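Local coordinates for protein endonuclease V (Streptomyces avermitilis, PDB 3GOC) that probably repairs deaminated DNA by cleaving double-stranded DNA at the second phosphodiester bond 3' to a deoxyinosine, with magnesium as its cofactor, at residues Gly158-Leu163 / Arg172-Gln177; Glu73-Gly78 / Asp217-Arg222; Gly109-Asp114 / Leu136-Val141; Ala19-Leu24 / Arg122-Ala127. All coordinates share one frame; numbering follows the deposited sequence.

Followed from the N terminus, the chain opens contact 4 at the end of helix 14-24 and contact 2 on strand 70-79. Contact 3 opens on strand 110-114, and contact 4 closes at 122-127, just as helix 126-134 begins. That helix leads to strand 138-142, which closes contact 3, so contacts 3 and 4 cross; they touch where T138 OG1 meets A127 O. The hairpin of contact 1 follows. Helix 211-228 finally closes contact 2, whose long loop contains contacts 1 and 3 and crosses contact 4. Contacts 1, 2 and 3 all reach the same mixed sheet; contact 4 joins the N-terminal helix to the crossover connection.

Contact 1: residues Gly158-Leu163 / Arg172-Gln177; sequences GSAAPL and RALRTQ
Strands 160-165 and 168-174 form an antiparallel beta hairpin at one side of the central mixed sheet, and this contact lies at its open end, away from the turn. The short strand segments run at 149° to each other, so the pairing is clearly twisted. Four backbone hydrogen bonds hold it. A161 and A173 make a hydrogen-bonded pair: A173 N reaches A161 O at 2.7 Å, while the return bond from A161 N to A173 O is longer, 3.0 Å, and bent to 138° at the hydrogen. Beyond the strands the pairing continues into the loops, where R175 N gives to S159 O at 2.8 Å and G158 N gives to R175 O at 2.8 Å, both nearly straight. Between these sets A160 and L174 form a non-hydrogen-bonded pair, and A160 CA closes on A173 O at 3.1 Å in a CA-H...O contact.

Side chains alternate between the faces. A160 and L174 lie on one and touch, A160 CB 4.1 Å from L174 CD1; A161 and A173 lie on the other, where their pairing is through the backbone. Charged groups end outside the pairing: R172 forms a salt bridge with D194, and the R175 guanidinium is bound by the carbonyl oxygens of P153, G154 and V180. The second subunit also reaches this end, its E23 accepting from A160 N and its R27 donating to G158 O.

L174 holds CG anti to its backbone N (chi1 179°), and its CD1 lies 3.5 Å from S159 O.

Contact 2: residues Glu73-Gly78 / Asp217-Arg222; sequences EATAVG and DSLCRR. With MG (magnesium ion), chain C.
Helix 211-228, which packs on strand 70-79, also carries a ligand of one of the two magnesium ions: D217 binds it through OD1 at 2.2 Å. Three waters and D46 are its other ligands. OD1 has a second partner one helical turn on, R221, whose NE donates to D217 OD1 at 2.9 Å in a salt bridge, approaching from above the carboxylate plane. R221 NH1 gives a further hydrogen bond, 3.0 Å, to water 1 of the metal shell. The guanidinium thus braces both a first-shell carboxylate and a first-shell water, and its charge would be expected to favour the ionised aspartate.

Packing against strand 70-79 is carried by L219, which points at the strand with CG anti to its backbone N. T75 CG2 presses on L219 CG at 3.5 Å, tighter than usual for two carbons, and lies close to both leucine methyls. E73 crosses L219 obliquely, its CB 3.8 Å from L219 CD2. Beyond CG the E73 chain is extended, which carries its carboxylate over the leucine toward R222. There E73 OE2 and R222 NH2 form a long salt bridge of 3.9 Å, with the carboxylate and guanidinium planes 58° apart, at the exposed margin.

The helix crosses the strand at -42°, the two short axes coming within 8.9 Å. L219 and C220 also rest on A59 of the adjacent strand 55-64, and T75 meets A223 of the same helix. On the other face of strand 70-79, A76 packs on T96, A99 and A100 of helix 94-102.

Contact 3: residues Gly109-Asp114 / Leu136-Val141; sequences GLIVCD and LPTIGV
A beta-alpha-beta crossover joins strand 110-114 to strand 138-142 through helix 126-134, and the two strands lie side by side and parallel in the centre of the sheet, 28° between their short axes. Their backbones alternate as parallel strands do: I111 N gives to P137 O (3.0 Å), I139 N to I111 O (2.9 Å), C113 N to I139 O (2.9 Å) and V141 N to C113 O (2.9 Å). The bonds from I111 and C113 are almost straight, at 177° and 178°.

V112, I139 and V141 share one face. V112 CG2 lies 4.0 Å from I139 CG1, while its other branch, CG1, meets V141 CG2 at 3.9 Å; all three side chains point the same way. An alanine in place of V112 would lose both CG1 and CG2 and would probably leave I139 and V141 less well packed on this face. Nearer the start of the strands, L110 CD2 touches P137 CB at 3.6 Å. I111 lies on the opposite face and sends CD1 to L136 CB at 3.7 Å, and the buried T138 OG1 is satisfied by A127 O.

Strand 110-114 leads to D114, which with D46 of the neighbouring strand 41-49 binds magnesium. The regular bonding as far as C113 and V141, with the apolar packing, is consistent with a firm strand leading to this metal ligand, whose carboxylate is likely to stay ionised beside the cation.

Contact 4: residues Ala19-Leu24 / Arg122-Ala127; sequences AVQDEL and RRFGLA
R122 grips D22 side-on with two nitrogens, in a salt bridge that ties helix 14-24 to the loop before helix 126-134. R122 NE reaches D22 OD1 at 2.9 Å, from above the carboxylate plane, and R122 NH2 reaches the syn lone pair of D22 OD2 at 3.0 Å, 160° at the hydrogen. The two planes stay 36° apart, so the pairing is not flat. A leucine in place of R122 would remove both nitrogen donors and would probably weaken the hold of the loop on D22. D22 OD1 also takes a salt bridge from R25.

Next to the salt bridge, Q21 OE1 lies 3.2 Å from R122 CD. Q21 NE2 gives to G87 O and, at 3.0 Å, to water 4, which in turn donates to F124 O at 2.8 Å.

The F124 ring carries the packing on the helix: L24 CB meets F124 CZ at 3.4 Å, and Q21 O sits 4.0 Å above one ring face, toward the rim. The F124 side chain, with CG anti to its backbone N, is directed at the helix.

G125 occupies the N-cap position of helix 126-134; from that helix H129 meets both the F124 ring and L24, and L133 also packs on L24.

Contact 1: residues Gly158-Leu163 / Arg172-Gln177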
loop_
_atom_site.group_PDB
_atom_site.type_symbol
_atom_site.label_atom_id
_atom_site.label_comp_id
_atom_site.label_asym_id
_atom_site.label_seq_id
_atom_site.Cartn_x
_atom_site.Cartn_y
_atom_site.Cartn_z
ATOM N N GLY A 158 -2.531 8.619 3.237
ATOM C CA GLY A 158 -3.370 7.463 3.506
ATOM C C GLY A 158 -4.841 7.837 3.593
ATOM O O GLY A 158 -5.721 6.997 3.387
ATOM N N SER A 159 -5.103 9.101 3.909
ATOM C CA SER A 159 -6.464 9.613 4.018
ATOM C C SER A 159 -7.166 9.575 2.662
ATOM O O SER A 159 -6.545 9.798 1.621
ATOM C CB SER A 159 -6.449 11.058 4.522
ATOM O OG SER A 159 -5.814 11.164 5.783
ATOM N N ALA A 160 -8.465 9.311 2.682
ATOM C CA ALA A 160 -9.238 9.253 1.458
ATOM C C ALA A 160 -10.598 9.906 1.648
ATOM O O ALA A 160 -11.023 10.192 2.771
ATOM C CB ALA A 160 -9.416 7.794 1.024
ATOM N N ALA A 161 -11.274 10.145 0.535
ATOM C CA ALA A 161 -12.605 10.729 0.554
ATOM C C ALA A 161 -13.289 10.273 -0.723
ATOM O O ALA A 161 -12.639 10.041 -1.738
ATOM C CB ALA A 161 -12.517 12.249 0.600
ATOM N N PRO A 162 -14.612 10.116 -0.684
ATOM C CA PRO A 162 -15.347 9.683 -1.871
ATOM C C PRO A 162 -15.228 10.659 -3.044
ATOM O O PRO A 162 -15.290 11.879 -2.863
ATOM C CB PRO A 162 -16.787 9.587 -1.364
ATOM C CG PRO A 162 -16.611 9.253 0.088
ATOM C CD PRO A 162 -15.495 10.173 0.492
ATOM N N LEU A 163 -15.031 10.116 -4.242
ATOM C CA LEU A 163 -14.969 10.925 -5.458
ATOM C C LEU A 163 -16.349 10.696 -6.069
ATOM O O LEU A 163 -16.720 9.558 -6.352
ATOM C CB LEU A 163 -13.878 10.410 -6.402
ATOM C CG LEU A 163 -13.654 11.249 -7.664
ATOM C CD1 LEU A 163 -13.213 12.661 -7.287
ATOM C CD2 LEU A 163 -12.598 10.579 -8.544
ATOM N N ARG A 172 -12.078 7.451 -5.307
ATOM C CA ARG A 172 -11.701 8.156 -4.090
ATOM C C ARG A 172 -10.569 9.138 -4.304
ATOM O O ARG A 172 -9.670 8.895 -5.109
ATOM C CB ARG A 172 -11.259 7.170 -3.005
ATOM C CG ARG A 172 -12.365 6.329 -2.422
ATOM C CD ARG A 172 -11.799 5.291 -1.477
ATOM N NE ARG A 172 -12.827 4.354 -1.041
ATOM C CZ ARG A 172 -12.571 3.196 -0.440
ATOM N NH1 ARG A 172 -13.573 2.405 -0.080
ATOM N NH2 ARG A 172 -11.315 2.829 -0.212
ATOM N N ALA A 173 -10.624 10.256 -3.590
ATOM C CA ALA A 173 -9.538 11.219 -3.638
ATOM C C ALA A 173 -8.632 10.617 -2.561
ATOM O O ALA A 173 -9.075 10.369 -1.436
ATOM C CB ALA A 173 -10.022 12.598 -3.229
ATOM N N LEU A 174 -7.377 10.354 -2.907
ATOM C CA LEU A 174 -6.448 9.725 -1.976
ATOM C C LEU A 174 -5.218 10.571 -1.712
ATOM O O LEU A 174 -4.543 11.002 -2.646
ATOM C CB LEU A 174 -6.003 8.373 -2.541
ATOM C CG LEU A 174 -5.008 7.561 -1.713
ATOM C CD1 LEU A 174 -5.687 7.071 -0.439
ATOM C CD2 LEU A 174 -4.509 6.373 -2.533
ATOM N N ARG A 175 -4.930 10.801 -0.434
ATOM C CA ARG A 175 -3.768 11.582 -0.038
ATOM C C ARG A 175 -2.552 10.664 -0.120
ATOM O O ARG A 175 -2.366 9.806 0.745
ATOM C CB ARG A 175 -3.941 12.090 1.403
ATOM C CG ARG A 175 -2.886 13.099 1.839
ATOM C CD ARG A 175 -3.188 14.490 1.292
ATOM N NE ARG A 175 -4.392 15.065 1.899
ATOM C CZ ARG A 175 -4.909 16.247 1.572
ATOM N NH1 ARG A 175 -4.335 16.992 0.639
ATOM N NH2 ARG A 175 -6.009 16.686 2.170
ATOM N N THR A 176 -1.734 10.821 -1.160
ATOM C CA THR A 176 -0.543 9.988 -1.312
ATOM C C THR A 176 0.659 10.625 -0.631
ATOM O O THR A 176 1.613 9.940 -0.278
ATOM C CB THR A 176 -0.226 9.720 -2.805
ATOM O OG1 THR A 176 -0.250 10.957 -3.530
ATOM C CG2 THR A 176 -1.258 8.766 -3.403
ATOM N N GLN A 177 0.608 11.941 -0.445
ATOM C CA GLN A 177 1.681 12.652 0.243
ATOM C C GLN A 177 1.080 13.639 1.241
ATOM O O GLN A 177 0.146 14.377 0.924
ATOM C CB GLN A 177 2.583 13.383 -0.752
ATOM C CG GLN A 177 3.549 12.469 -1.507
ATOM C CD GLN A 177 4.471 11.693 -0.578
ATOM O OE1 GLN A 177 5.016 12.248 0.381
ATOM N NE2 GLN A 177 4.660 10.408 -0.863
#

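Contact 2: residues Glu73-Gly78 / Asp217-Arg222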
loop_
_atom_site.group_PDB
_atom_site.type_symbol
_atom_site.label_atom_id
_atom_site.label_comp_id
_atom_site.label_asym_id
_atom_site.label_seq_id
_atom_site.Cartn_x
_atom_site.Cartn_y
_atom_site.Cartn_z
ATOM N N GLU A 73 9.951 -3.579 -19.767
ATOM C CA GLU A 73 9.292 -2.432 -20.380
ATOM C C GLU A 73 9.131 -2.661 -21.873
ATOM O O GLU A 73 9.870 -3.440 -22.472
ATOM C CB GLU A 73 10.092 -1.151 -20.133
ATOM C CG GLU A 73 11.498 -1.172 -20.689
ATOM C CD GLU A 73 12.270 0.097 -20.367
ATOM O OE1 GLU A 73 12.310 0.483 -19.180
ATOM O OE2 GLU A 73 12.834 0.705 -21.302
ATOM N N ALA A 74 8.150 -1.989 -22.467
ATOM C CA ALA A 74 7.897 -2.122 -23.895
ATOM C C ALA A 74 7.090 -0.932 -24.381
ATOM O O ALA A 74 6.364 -0.314 -23.608
ATOM C CB ALA A 74 7.138 -3.415 -24.176
ATOM N N THR A 75 7.234 -0.599 -25.657
ATOM C CA THR A 75 6.477 0.498 -26.239
ATOM C C THR A 75 5.927 0.051 -27.584
ATOM O O THR A 75 6.355 -0.961 -28.144
ATOM C CB THR A 75 7.346 1.762 -26.462
ATOM O OG1 THR A 75 8.438 1.448 -27.335
ATOM C CG2 THR A 75 7.876 2.292 -25.145
ATOM N N ALA A 76 4.964 0.808 -28.089
ATOM C CA ALA A 76 4.361 0.517 -29.380
ATOM C C ALA A 76 3.936 1.836 -30.006
ATOM O O ALA A 76 3.574 2.778 -29.302
ATOM C CB ALA A 76 3.153 -0.393 -29.208
ATOM N N VAL A 77 4.005 1.900 -31.329
ATOM C CA VAL A 77 3.617 3.092 -32.068
ATOM C C VAL A 77 2.370 2.727 -32.855
ATOM O O VAL A 77 2.336 1.683 -33.504
ATOM C CB VAL A 77 4.721 3.520 -33.049
ATOM C CG1 VAL A 77 4.255 4.710 -33.861
ATOM C CG2 VAL A 77 5.992 3.867 -32.281
ATOM N N GLY A 78 1.340 3.564 -32.791
ATOM C CA GLY A 78 0.128 3.244 -33.520
ATOM C C GLY A 78 -0.565 4.419 -34.179
ATOM O O GLY A 78 -0.270 5.576 -33.888
ATOM N N ASP A 217 5.180 7.293 -18.257
ATOM C CA ASP A 217 5.111 8.603 -18.892
ATOM C C ASP A 217 6.448 8.948 -19.538
ATOM O O ASP A 217 6.506 9.369 -20.697
ATOM C CB ASP A 217 4.748 9.685 -17.871
ATOM C CG ASP A 217 4.834 11.081 -18.455
ATOM O OD1 ASP A 217 3.965 11.437 -19.275
ATOM O OD2 ASP A 217 5.783 11.821 -18.112
ATOM N N SER A 218 7.528 8.762 -18.785
ATOM C CA SER A 218 8.852 9.077 -19.303
ATOM C C SER A 218 9.163 8.237 -20.530
ATOM O O SER A 218 9.675 8.745 -21.530
ATOM C CB SER A 218 9.919 8.829 -18.233
ATOM O OG SER A 218 9.813 9.780 -17.180
ATOM N N LEU A 219 8.830 6.951 -20.465
ATOM C CA LEU A 219 9.120 6.058 -21.580
ATOM C C LEU A 219 8.321 6.326 -22.854
ATOM O O LEU A 219 8.891 6.325 -23.948
ATOM C CB LEU A 219 8.955 4.595 -21.146
ATOM C CG LEU A 219 9.242 3.542 -22.226
ATOM C CD1 LEU A 219 10.652 3.709 -22.798
ATOM C CD2 LEU A 219 9.082 2.157 -21.620
ATOM N N CYS A 220 7.017 6.551 -22.752
ATOM C CA CYS A 220 6.284 6.813 -23.983
ATOM C C CYS A 220 6.706 8.130 -24.624
ATOM O O CYS A 220 6.698 8.258 -25.848
ATOM C CB CYS A 220 4.761 6.784 -23.767
ATOM S SG CYS A 220 4.019 8.020 -22.671
ATOM N N ARG A 221 7.067 9.111 -23.806
ATOM C CA ARG A 221 7.503 10.391 -24.350
ATOM C C ARG A 221 8.826 10.204 -25.098
ATOM O O ARG A 221 9.024 10.778 -26.174
ATOM C CB ARG A 221 7.663 11.420 -23.229
ATOM C CG ARG A 221 6.336 11.931 -22.668
ATOM C CD ARG A 221 6.554 12.754 -21.404
ATOM N NE ARG A 221 5.343 13.427 -20.944
ATOM C CZ ARG A 221 4.826 14.509 -21.515
ATOM N NH1 ARG A 221 3.719 15.057 -21.026
ATOM N NH2 ARG A 221 5.417 15.054 -22.570
ATOM N N ARG A 222 9.728 9.396 -24.545
ATOM C CA ARG A 222 11.007 9.152 -25.208
ATOM C C ARG A 222 10.790 8.388 -26.514
ATOM O O ARG A 222 11.387 8.713 -27.539
ATOM C CB ARG A 222 11.954 8.349 -24.309
ATOM C CG ARG A 222 13.343 8.180 -24.922
ATOM C CD ARG A 222 14.260 7.347 -24.048
ATOM N NE ARG A 222 13.897 5.936 -24.059
ATOM C CZ ARG A 222 14.482 5.013 -23.305
ATOM N NH1 ARG A 222 15.459 5.358 -22.479
ATOM N NH2 ARG A 222 14.104 3.745 -23.390
HETATM MG MG MG C . 1.830 11.067 -19.707
HETATM O O HOH W 1 1.555 13.373 -19.726
HETATM O O HOH W 2 2.449 11.203 -21.923
HETATM O O HOH W 3 1.493 10.973 -17.389
#

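Contact 3: residues Gly109-Asp114 / Leu136-Val141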
loop_
_atom_site.group_PDB
_atom_site.type_symbol
_atom_site.label_atom_id
_atom_site.label_comp_id
_atom_site.label_asym_id
_atom_site.label_seq_id
_atom_site.Cartn_x
_atom_site.Cartn_y
_atom_site.Cartn_z
ATOM N N GLY A 109 0.594 -8.319 -14.336
ATOM C CA GLY A 109 0.124 -8.399 -12.964
ATOM C C GLY A 109 -1.062 -7.458 -12.852
ATOM O O GLY A 109 -2.107 -7.700 -13.458
ATOM N N LEU A 110 -0.909 -6.390 -12.077
ATOM C CA LEU A 110 -1.966 -5.391 -11.920
ATOM C C LEU A 110 -1.576 -4.189 -12.781
ATOM O O LEU A 110 -0.460 -3.685 -12.667
ATOM C CB LEU A 110 -2.071 -4.975 -10.451
ATOM C CG LEU A 110 -3.074 -3.896 -10.030
ATOM C CD1 LEU A 110 -2.528 -2.533 -10.342
ATOM C CD2 LEU A 110 -4.401 -4.132 -10.700
ATOM N N ILE A 111 -2.483 -3.738 -13.644
ATOM C CA ILE A 111 -2.190 -2.598 -14.512
ATOM C C ILE A 111 -2.722 -1.305 -13.910
ATOM O O ILE A 111 -3.889 -1.219 -13.529
ATOM C CB ILE A 111 -2.805 -2.762 -15.927
ATOM C CG1 ILE A 111 -2.241 -4.012 -16.614
ATOM C CG2 ILE A 111 -2.505 -1.525 -16.768
ATOM C CD1 ILE A 111 -2.793 -5.303 -16.076
ATOM N N VAL A 112 -1.850 -0.306 -13.808
ATOM C CA VAL A 112 -2.220 0.994 -13.262
ATOM C C VAL A 112 -2.190 2.006 -14.405
ATOM O O VAL A 112 -1.130 2.302 -14.957
ATOM C CB VAL A 112 -1.229 1.434 -12.153
ATOM C CG1 VAL A 112 -1.661 2.770 -11.559
ATOM C CG2 VAL A 112 -1.161 0.357 -11.065
ATOM N N CYS A 113 -3.361 2.524 -14.768
ATOM C CA CYS A 113 -3.467 3.503 -15.847
ATOM C C CYS A 113 -3.426 4.925 -15.320
ATOM O O CYS A 113 -3.923 5.211 -14.232
ATOM C CB CYS A 113 -4.780 3.312 -16.611
ATOM S SG CYS A 113 -4.979 1.705 -17.383
ATOM N N ASP A 114 -2.806 5.813 -16.091
ATOM C CA ASP A 114 -2.757 7.225 -15.727
ATOM C C ASP A 114 -4.062 7.752 -16.308
ATOM O O ASP A 114 -4.107 8.244 -17.437
ATOM C CB ASP A 114 -1.577 7.921 -16.400
ATOM C CG ASP A 114 -1.538 9.409 -16.109
ATOM O OD1 ASP A 114 -0.916 10.167 -16.891
ATOM O OD2 ASP A 114 -2.123 9.838 -15.096
ATOM N N LEU A 136 -7.426 -8.697 -17.324
ATOM C CA LEU A 136 -6.540 -8.486 -16.182
ATOM C C LEU A 136 -6.997 -7.418 -15.198
ATOM O O LEU A 136 -7.787 -6.541 -15.536
ATOM C CB LEU A 136 -5.142 -8.120 -16.690
ATOM C CG LEU A 136 -4.530 -9.123 -17.678
ATOM C CD1 LEU A 136 -3.274 -8.527 -18.294
ATOM C CD2 LEU A 136 -4.221 -10.441 -16.970
ATOM N N PRO A 137 -6.507 -7.491 -13.951
ATOM C CA PRO A 137 -6.851 -6.525 -12.907
ATOM C C PRO A 137 -6.288 -5.169 -13.311
ATOM O O PRO A 137 -5.121 -5.062 -13.693
ATOM C CB PRO A 137 -6.134 -7.073 -11.678
ATOM C CG PRO A 137 -6.060 -8.532 -11.943
ATOM C CD PRO A 137 -5.697 -8.587 -13.394
ATOM N N THR A 138 -7.114 -4.135 -13.226
ATOM C CA THR A 138 -6.669 -2.793 -13.586
ATOM C C THR A 138 -7.288 -1.737 -12.686
ATOM O O THR A 138 -8.380 -1.921 -12.147
ATOM C CB THR A 138 -7.085 -2.412 -15.019
ATOM O OG1 THR A 138 -8.508 -2.247 -15.062
ATOM C CG2 THR A 138 -6.669 -3.476 -16.010
ATOM N N ILE A 139 -6.579 -0.628 -12.528
ATOM C CA ILE A 139 -7.085 0.498 -11.757
ATOM C C ILE A 139 -6.622 1.749 -12.467
ATOM O O ILE A 139 -5.746 1.706 -13.334
ATOM C CB ILE A 139 -6.549 0.564 -10.299
ATOM C CG1 ILE A 139 -5.043 0.817 -10.291
ATOM C CG2 ILE A 139 -6.911 -0.710 -9.555
ATOM C CD1 ILE A 139 -4.492 1.098 -8.901
ATOM N N GLY A 140 -7.231 2.865 -12.105
ATOM C CA GLY A 140 -6.831 4.129 -12.678
ATOM C C GLY A 140 -6.424 5.069 -11.554
ATOM O O GLY A 140 -7.001 5.044 -10.467
ATOM N N VAL A 141 -5.393 5.866 -11.800
ATOM C CA VAL A 141 -4.949 6.868 -10.845
ATOM C C VAL A 141 -4.757 8.109 -11.697
ATOM O O VAL A 141 -3.964 8.108 -12.642
ATOM C CB VAL A 141 -3.619 6.512 -10.152
ATOM C CG1 VAL A 141 -3.236 7.641 -9.196
ATOM C CG2 VAL A 141 -3.757 5.205 -9.374
#

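Contact 4: residues Ala19-Leu24 / Arg122-Ala127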
loop_
_atom_site.group_PDB
_atom_site.type_symbol
_atom_site.label_atom_id
_atom_site.label_comp_id
_atom_site.label_asym_id
_atom_site.label_seq_id
_atom_site.Cartn_x
_atom_site.Cartn_y
_atom_site.Cartn_z
ATOM N N ALA A 19 -21.968 2.363 -28.079
ATOM C CA ALA A 19 -22.592 1.044 -28.051
ATOM C C ALA A 19 -21.589 0.008 -27.549
ATOM O O ALA A 19 -21.953 -0.898 -26.801
ATOM C CB ALA A 19 -23.097 0.669 -29.443
ATOM N N VAL A 20 -20.330 0.144 -27.958
ATOM C CA VAL A 20 -19.289 -0.783 -27.517
ATOM C C VAL A 20 -19.108 -0.630 -26.011
ATOM O O VAL A 20 -18.994 -1.618 -25.286
ATOM C CB VAL A 20 -17.933 -0.518 -28.235
ATOM C CG1 VAL A 20 -16.824 -1.356 -27.597
ATOM C CG2 VAL A 20 -18.049 -0.856 -29.717
ATOM N N GLN A 21 -19.093 0.610 -25.533
ATOM C CA GLN A 21 -18.931 0.850 -24.101
ATOM C C GLN A 21 -20.056 0.219 -23.292
ATOM O O GLN A 21 -19.803 -0.434 -22.283
ATOM C CB GLN A 21 -18.888 2.352 -23.809
ATOM C CG GLN A 21 -17.732 3.086 -24.467
ATOM C CD GLN A 21 -17.690 4.548 -24.072
ATOM O OE1 GLN A 21 -18.710 5.233 -24.106
ATOM N NE2 GLN A 21 -16.508 5.040 -23.714
ATOM N N ASP A 22 -21.296 0.415 -23.728
ATOM C CA ASP A 22 -22.423 -0.147 -22.990
ATOM C C ASP A 22 -22.434 -1.674 -23.015
ATOM O O ASP A 22 -22.906 -2.312 -22.075
ATOM C CB ASP A 22 -23.750 0.394 -23.530
ATOM C CG ASP A 22 -23.910 1.886 -23.294
ATOM O OD1 ASP A 22 -23.312 2.407 -22.327
ATOM O OD2 ASP A 22 -24.646 2.534 -24.065
ATOM N N GLU A 23 -21.906 -2.258 -24.084
ATOM C CA GLU A 23 -21.868 -3.708 -24.210
ATOM C C GLU A 23 -20.728 -4.332 -23.405
ATOM O O GLU A 23 -20.922 -5.342 -22.727
ATOM C CB GLU A 23 -21.752 -4.092 -25.685
ATOM C CG GLU A 23 -22.967 -3.667 -26.506
ATOM C CD GLU A 23 -22.709 -3.652 -28.002
ATOM O OE1 GLU A 23 -23.642 -3.321 -28.768
ATOM O OE2 GLU A 23 -21.575 -3.967 -28.418
ATOM N N LEU A 24 -19.547 -3.723 -23.470
ATOM C CA LEU A 24 -18.388 -4.240 -22.747
ATOM C C LEU A 24 -18.416 -3.966 -21.244
ATOM O O LEU A 24 -17.769 -4.675 -20.470
ATOM C CB LEU A 24 -17.094 -3.671 -23.341
ATOM C CG LEU A 24 -16.700 -4.137 -24.747
ATOM C CD1 LEU A 24 -15.388 -3.481 -25.153
ATOM C CD2 LEU A 24 -16.566 -5.657 -24.768
ATOM N N ARG A 122 -19.783 7.170 -18.665
ATOM C CA ARG A 122 -20.511 5.934 -18.910
ATOM C C ARG A 122 -19.953 4.797 -18.064
ATOM O O ARG A 122 -20.167 3.618 -18.357
ATOM C CB ARG A 122 -20.461 5.559 -20.395
ATOM C CG ARG A 122 -21.609 6.133 -21.213
ATOM C CD ARG A 122 -21.575 5.623 -22.645
ATOM N NE ARG A 122 -22.889 5.180 -23.104
ATOM C CZ ARG A 122 -23.937 5.979 -23.278
ATOM N NH1 ARG A 122 -23.835 7.278 -23.032
ATOM N NH2 ARG A 122 -25.087 5.478 -23.705
ATOM N N ARG A 123 -19.237 5.166 -17.008
ATOM C CA ARG A 123 -18.641 4.199 -16.094
ATOM C C ARG A 123 -17.776 3.191 -16.847
ATOM O O ARG A 123 -17.695 2.023 -16.471
ATOM C CB ARG A 123 -19.743 3.467 -15.324
ATOM C CG ARG A 123 -20.708 4.391 -14.587
ATOM C CD ARG A 123 -20.041 5.081 -13.404
ATOM N NE ARG A 123 -20.993 5.899 -12.646
ATOM C CZ ARG A 123 -21.369 7.128 -12.982
ATOM N NH1 ARG A 123 -20.873 7.710 -14.067
ATOM N NH2 ARG A 123 -22.253 7.777 -12.237
ATOM N N PHE A 124 -17.122 3.644 -17.909
ATOM C CA PHE A 124 -16.280 2.749 -18.691
ATOM C C PHE A 124 -15.095 3.487 -19.301
ATOM O O PHE A 124 -14.960 3.572 -20.522
ATOM C CB PHE A 124 -17.117 2.077 -19.785
ATOM C CG PHE A 124 -16.476 0.846 -20.366
ATOM C CD1 PHE A 124 -16.045 0.826 -21.690
ATOM C CD2 PHE A 124 -16.339 -0.306 -19.598
ATOM C CE1 PHE A 124 -15.470 -0.323 -22.236
ATOM C CE2 PHE A 124 -15.765 -1.462 -20.130
ATOM C CZ PHE A 124 -15.339 -1.475 -21.451
ATOM N N GLY A 125 -14.240 4.022 -18.434
ATOM C CA GLY A 125 -13.064 4.737 -18.894
ATOM C C GLY A 125 -11.946 3.783 -19.281
ATOM O O GLY A 125 -12.105 2.562 -19.215
ATOM N N LEU A 126 -10.804 4.349 -19.654
ATOM C CA LEU A 126 -9.639 3.587 -20.093
ATOM C C LEU A 126 -9.297 2.349 -19.267
ATOM O O LEU A 126 -9.128 1.256 -19.810
ATOM C CB LEU A 126 -8.419 4.507 -20.139
ATOM C CG LEU A 126 -7.084 3.861 -20.509
ATOM C CD1 LEU A 126 -7.136 3.386 -21.956
ATOM C CD2 LEU A 126 -5.960 4.876 -20.317
ATOM N N ALA A 127 -9.188 2.516 -17.955
ATOM C CA ALA A 127 -8.838 1.395 -17.101
ATOM C C ALA A 127 -9.839 0.246 -17.167
ATOM O O ALA A 127 -9.447 -0.923 -17.187
ATOM C CB ALA A 127 -8.664 1.863 -15.659
HETATM O O HOH W 4 -13.912 3.582 -23.154
#